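Local coordinates for protein diaminopimelate decarboxylase (Methanocaldococcus jannaschii, PDB 1TWI) that catalyses the pyridoxal-phosphate-dependent decarboxylation of meso-diaminopimelate to L-lysine, the last step of lysine biosynthesis, and works as a homodimer, at residues 222-236 / 270-284. Residues are numbered along the deposited sequence; the frame is centred on the assembly and turned at random.
Sequences IEETRKVMDFVVELK and AIINTMLKYKDKVEM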
# COMPACT_ATOMS: atom_id res chain seq x y z
N ILE A 222 26.99 1.24 15.68
CA ILE A 222 28.16 0.85 16.46
C ILE A 222 27.75 -0.33 17.39
O ILE A 222 28.44 -1.34 17.46
CB ILE A 222 28.65 2.05 17.39
CG1 ILE A 222 29.18 3.20 16.54
CG2 ILE A 222 29.76 1.58 18.32
CD1 ILE A 222 29.31 4.56 17.30
N GLU A 223 26.62 -0.21 18.09
CA GLU A 223 26.19 -1.27 19.01
C GLU A 223 25.91 -2.59 18.26
O GLU A 223 26.25 -3.67 18.73
CB GLU A 223 24.95 -0.82 19.80
CG GLU A 223 24.39 -1.87 20.78
CD GLU A 223 25.30 -2.13 21.98
OE1 GLU A 223 26.30 -1.37 22.20
OE2 GLU A 223 24.99 -3.10 22.71
N GLU A 224 25.26 -2.49 17.10
CA GLU A 224 25.04 -3.69 16.27
C GLU A 224 26.41 -4.30 15.93
O GLU A 224 26.63 -5.51 16.05
CB GLU A 224 24.35 -3.30 14.92
CG GLU A 224 24.38 -4.46 13.86
CD GLU A 224 24.03 -4.01 12.43
OE1 GLU A 224 24.00 -2.76 12.15
OE2 GLU A 224 23.82 -4.90 11.57
N THR A 225 27.36 -3.46 15.52
CA THR A 225 28.65 -4.03 15.10
C THR A 225 29.38 -4.72 16.26
O THR A 225 29.93 -5.84 16.09
CB THR A 225 29.56 -2.94 14.46
OG1 THR A 225 28.88 -2.35 13.34
CG2 THR A 225 30.80 -3.54 13.94
N ARG A 226 29.34 -4.08 17.43
CA ARG A 226 29.99 -4.68 18.58
C ARG A 226 29.33 -6.04 18.91
O ARG A 226 30.01 -7.01 19.14
CB ARG A 226 29.82 -3.80 19.80
CG ARG A 226 30.54 -2.41 19.73
CD ARG A 226 30.31 -1.65 21.05
NE ARG A 226 31.06 -0.40 21.12
CZ ARG A 226 31.01 0.46 22.14
NH1 ARG A 226 30.21 0.18 23.19
NH2 ARG A 226 31.80 1.56 22.14
N LYS A 227 28.01 -6.08 18.94
CA LYS A 227 27.36 -7.33 19.37
C LYS A 227 27.42 -8.47 18.35
O LYS A 227 27.43 -9.66 18.73
CB LYS A 227 25.96 -7.00 19.85
CG LYS A 227 25.98 -5.97 21.02
CD LYS A 227 26.64 -6.64 22.23
CE LYS A 227 27.12 -5.60 23.29
NZ LYS A 227 26.03 -5.09 24.08
N VAL A 228 27.48 -8.09 17.07
CA VAL A 228 27.63 -9.08 16.01
C VAL A 228 29.06 -9.63 16.12
O VAL A 228 29.27 -10.85 16.11
CB VAL A 228 27.39 -8.48 14.60
CG1 VAL A 228 27.85 -9.50 13.51
CG2 VAL A 228 25.88 -8.16 14.42
N MET A 229 30.04 -8.76 16.26
CA MET A 229 31.40 -9.25 16.37
C MET A 229 31.60 -10.07 17.67
O MET A 229 32.38 -11.05 17.68
CB MET A 229 32.41 -8.07 16.27
CG MET A 229 32.50 -7.44 14.85
SD MET A 229 32.87 -8.66 13.52
CE MET A 229 34.68 -8.89 13.72
N ASP A 230 30.95 -9.66 18.76
CA ASP A 230 31.06 -10.44 19.99
C ASP A 230 30.57 -11.87 19.69
O ASP A 230 31.10 -12.85 20.22
CB ASP A 230 30.15 -9.90 21.10
CG ASP A 230 30.70 -8.60 21.76
OD1 ASP A 230 31.85 -8.21 21.51
OD2 ASP A 230 29.93 -8.01 22.52
N PHE A 231 29.54 -11.99 18.86
CA PHE A 231 29.03 -13.34 18.55
C PHE A 231 30.04 -14.09 17.65
O PHE A 231 30.19 -15.33 17.77
CB PHE A 231 27.62 -13.27 17.91
CG PHE A 231 27.00 -14.64 17.67
CD1 PHE A 231 26.68 -15.45 18.75
CD2 PHE A 231 26.81 -15.12 16.38
CE1 PHE A 231 26.15 -16.77 18.57
CE2 PHE A 231 26.29 -16.45 16.16
CZ PHE A 231 25.96 -17.25 17.28
N VAL A 232 30.73 -13.38 16.77
CA VAL A 232 31.74 -14.04 15.93
C VAL A 232 32.84 -14.58 16.86
O VAL A 232 33.40 -15.67 16.62
CB VAL A 232 32.30 -13.04 14.82
CG1 VAL A 232 33.37 -13.70 14.01
CG2 VAL A 232 31.13 -12.69 13.80
N VAL A 233 33.15 -13.84 17.92
CA VAL A 233 34.16 -14.32 18.89
C VAL A 233 33.60 -15.58 19.57
O VAL A 233 34.30 -16.59 19.68
CB VAL A 233 34.50 -13.25 19.98
CG1 VAL A 233 35.41 -13.88 21.08
CG2 VAL A 233 35.23 -12.07 19.34
N GLU A 234 32.36 -15.52 20.04
CA GLU A 234 31.73 -16.70 20.66
C GLU A 234 31.79 -17.94 19.72
O GLU A 234 32.08 -19.07 20.17
CB GLU A 234 30.28 -16.40 21.04
CG GLU A 234 29.57 -17.54 21.82
CD GLU A 234 28.11 -17.22 22.19
OE1 GLU A 234 27.38 -18.14 22.68
OE2 GLU A 234 27.65 -16.06 22.00
N LEU A 235 31.56 -17.74 18.42
CA LEU A 235 31.63 -18.85 17.48
C LEU A 235 33.07 -19.39 17.40
O LEU A 235 33.30 -20.60 17.38
CB LEU A 235 31.17 -18.41 16.08
CG LEU A 235 29.66 -18.28 15.93
CD1 LEU A 235 29.42 -17.53 14.61
CD2 LEU A 235 28.96 -19.67 15.91
N LYS A 236 34.02 -18.48 17.35
CA LYS A 236 35.43 -18.86 17.26
C LYS A 236 35.85 -19.71 18.49
O LYS A 236 36.64 -20.64 18.36
CB LYS A 236 36.30 -17.60 17.16
CG LYS A 236 37.78 -17.93 16.93
CD LYS A 236 37.96 -18.44 15.53
CE LYS A 236 39.35 -18.94 15.29
NZ LYS A 236 40.09 -17.82 14.76
N ALA A 270 32.69 4.32 11.94
CA ALA A 270 32.10 3.57 13.04
C ALA A 270 32.21 2.03 12.92
O ALA A 270 32.65 1.31 13.87
CB ALA A 270 30.63 4.01 13.21
N ILE A 271 31.79 1.51 11.78
CA ILE A 271 31.86 0.06 11.58
C ILE A 271 33.29 -0.48 11.55
O ILE A 271 33.63 -1.45 12.25
CB ILE A 271 31.12 -0.37 10.26
CG1 ILE A 271 29.60 -0.17 10.45
CG2 ILE A 271 31.44 -1.85 9.93
CD1 ILE A 271 28.76 -0.47 9.21
N ILE A 272 34.13 0.15 10.73
CA ILE A 272 35.48 -0.36 10.54
C ILE A 272 36.33 -0.30 11.81
O ILE A 272 36.98 -1.30 12.17
CB ILE A 272 36.15 0.38 9.33
CG1 ILE A 272 35.43 0.02 8.04
CG2 ILE A 272 37.65 0.01 9.22
CD1 ILE A 272 35.92 0.88 6.83
N ASN A 273 36.30 0.83 12.51
CA ASN A 273 37.08 0.92 13.75
C ASN A 273 36.51 -0.06 14.79
O ASN A 273 37.23 -0.58 15.62
CB ASN A 273 37.11 2.38 14.27
CG ASN A 273 37.94 3.32 13.33
OD1 ASN A 273 39.08 2.96 12.93
ND2 ASN A 273 37.38 4.48 12.96
N THR A 274 35.21 -0.37 14.73
CA THR A 274 34.70 -1.31 15.70
C THR A 274 35.17 -2.71 15.34
O THR A 274 35.70 -3.43 16.21
CB THR A 274 33.17 -1.30 15.82
OG1 THR A 274 32.76 -0.07 16.38
CG2 THR A 274 32.70 -2.43 16.77
N MET A 275 34.98 -3.14 14.09
CA MET A 275 35.39 -4.49 13.70
C MET A 275 36.90 -4.75 13.89
O MET A 275 37.29 -5.86 14.25
CB MET A 275 35.04 -4.81 12.23
CG MET A 275 33.50 -4.85 11.99
SD MET A 275 33.13 -5.06 10.27
CE MET A 275 33.49 -6.84 10.20
N LEU A 276 37.75 -3.75 13.63
CA LEU A 276 39.19 -3.96 13.80
C LEU A 276 39.65 -4.20 15.25
O LEU A 276 40.74 -4.68 15.46
CB LEU A 276 40.00 -2.82 13.19
CG LEU A 276 39.92 -2.76 11.66
CD1 LEU A 276 40.67 -1.51 11.19
CD2 LEU A 276 40.55 -3.98 11.04
N LYS A 277 38.81 -3.88 16.23
CA LYS A 277 39.12 -4.15 17.64
C LYS A 277 39.21 -5.65 17.86
O LYS A 277 39.80 -6.11 18.87
CB LYS A 277 37.99 -3.65 18.55
CG LYS A 277 37.93 -2.13 18.65
CD LYS A 277 36.65 -1.62 19.29
CE LYS A 277 36.78 -0.11 19.45
NZ LYS A 277 35.71 0.41 20.38
N TYR A 278 38.62 -6.42 16.95
CA TYR A 278 38.57 -7.89 17.14
C TYR A 278 39.58 -8.70 16.38
O TYR A 278 39.55 -9.95 16.47
CB TYR A 278 37.17 -8.43 16.78
CG TYR A 278 36.04 -7.82 17.58
CD1 TYR A 278 35.59 -6.54 17.31
CD2 TYR A 278 35.43 -8.54 18.61
CE1 TYR A 278 34.54 -5.97 18.06
CE2 TYR A 278 34.39 -7.99 19.36
CZ TYR A 278 33.95 -6.70 19.08
OH TYR A 278 32.92 -6.19 19.87
N LYS A 279 40.48 -8.00 15.66
CA LYS A 279 41.48 -8.64 14.81
C LYS A 279 42.45 -9.58 15.49
O LYS A 279 43.09 -10.38 14.82
CB LYS A 279 42.30 -7.61 14.03
CG LYS A 279 43.25 -6.82 14.90
CD LYS A 279 44.44 -6.37 14.09
CE LYS A 279 44.50 -4.88 13.88
NZ LYS A 279 45.93 -4.53 13.46
N ASP A 280 42.59 -9.52 16.80
CA ASP A 280 43.46 -10.50 17.37
C ASP A 280 42.71 -11.72 17.86
O ASP A 280 43.34 -12.70 18.26
CB ASP A 280 44.28 -9.93 18.51
CG ASP A 280 45.40 -9.05 18.00
OD1 ASP A 280 45.85 -9.25 16.84
OD2 ASP A 280 45.82 -8.17 18.77
N LYS A 281 41.39 -11.68 17.84
CA LYS A 281 40.60 -12.83 18.28
C LYS A 281 40.04 -13.65 17.12
O LYS A 281 39.82 -14.85 17.23
CB LYS A 281 39.43 -12.37 19.17
CG LYS A 281 39.88 -11.61 20.41
CD LYS A 281 38.90 -11.81 21.56
CE LYS A 281 39.38 -11.10 22.83
NZ LYS A 281 39.00 -9.68 22.79
N VAL A 282 39.77 -12.98 16.00
CA VAL A 282 39.23 -13.70 14.85
C VAL A 282 39.80 -13.09 13.59
O VAL A 282 40.26 -11.93 13.58
CB VAL A 282 37.66 -13.63 14.77
CG1 VAL A 282 37.05 -14.15 16.06
CG2 VAL A 282 37.18 -12.18 14.44
N GLU A 283 39.82 -13.86 12.51
CA GLU A 283 40.29 -13.29 11.26
C GLU A 283 39.27 -12.31 10.74
O GLU A 283 38.07 -12.54 10.84
CB GLU A 283 40.53 -14.40 10.25
CG GLU A 283 41.57 -15.39 10.78
CD GLU A 283 41.84 -16.51 9.81
OE1 GLU A 283 42.23 -17.62 10.27
OE2 GLU A 283 41.65 -16.26 8.58
N MET A 284 39.72 -11.19 10.19
CA MET A 284 38.78 -10.23 9.67
C MET A 284 38.05 -10.83 8.48
O MET A 284 38.66 -11.41 7.59
CB MET A 284 39.46 -8.92 9.31
CG MET A 284 39.98 -8.20 10.56
SD MET A 284 38.71 -7.51 11.63
CE MET A 284 38.40 -8.86 12.74
O HOH W 1 38.57 -16.48 12.43
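Ala270 opens the contact by setting its CB 3.7 Å from CG1 of Ile222, where the two backbones come close; the axes of 222-236 and 270-276 approach to 9.2 Å at a crossing angle of -26°, running in roughly the same direction. One residue on, Ile271 lays CG1 against Thr225 OG1, a hydroxyl already bonded to the carbonyl of Phe221. Thr274 OG1 donates to the carbonyl O of Ala270, nearly in line with the C=O, an acceptor that also takes Thr274 N. With chi1 at -68° this OG1 lies beside the backbone N and the methyl CG2 is anti to it, 3.6 Å from Thr225 CG2 and touching Arg226 CG as well. Met275 comes to the same Thr225 methyl at about a right angle and reaches Met229 SD with its CE. Tyr278, in the turn that follows, meets Met229, Asp230 and Val233 together. Met229 CB sits over one face of its ring, a CH-pi contact 3.4 Å from the centroid, with the sulfur farther out above the ring, while Val233 CG2 packs at the edge beside CD2. The phenol OH donates to Asp230 OD1 at 2.8 Å, arriving 44° out of the carboxylate plane, and ties the ring to the flank of helix 219-237. Val282 packs against Val232, Val233 and Lys236, its CG1 3.7 Å from Lys236 CB and its CG2 near Val232 CG1 and Met229 CE. A water joins Lys236 NZ to Glu283 N, and Met284 CE closes on Met229 CE. Both segments belong to the TIM-barrel domain that binds the cofactor: Val228, Val232 and Leu235 rest on strand 202-208, Phe231 turns to helix 188-198, and Met275 and Met284 meet Trp54 of helix 37-58.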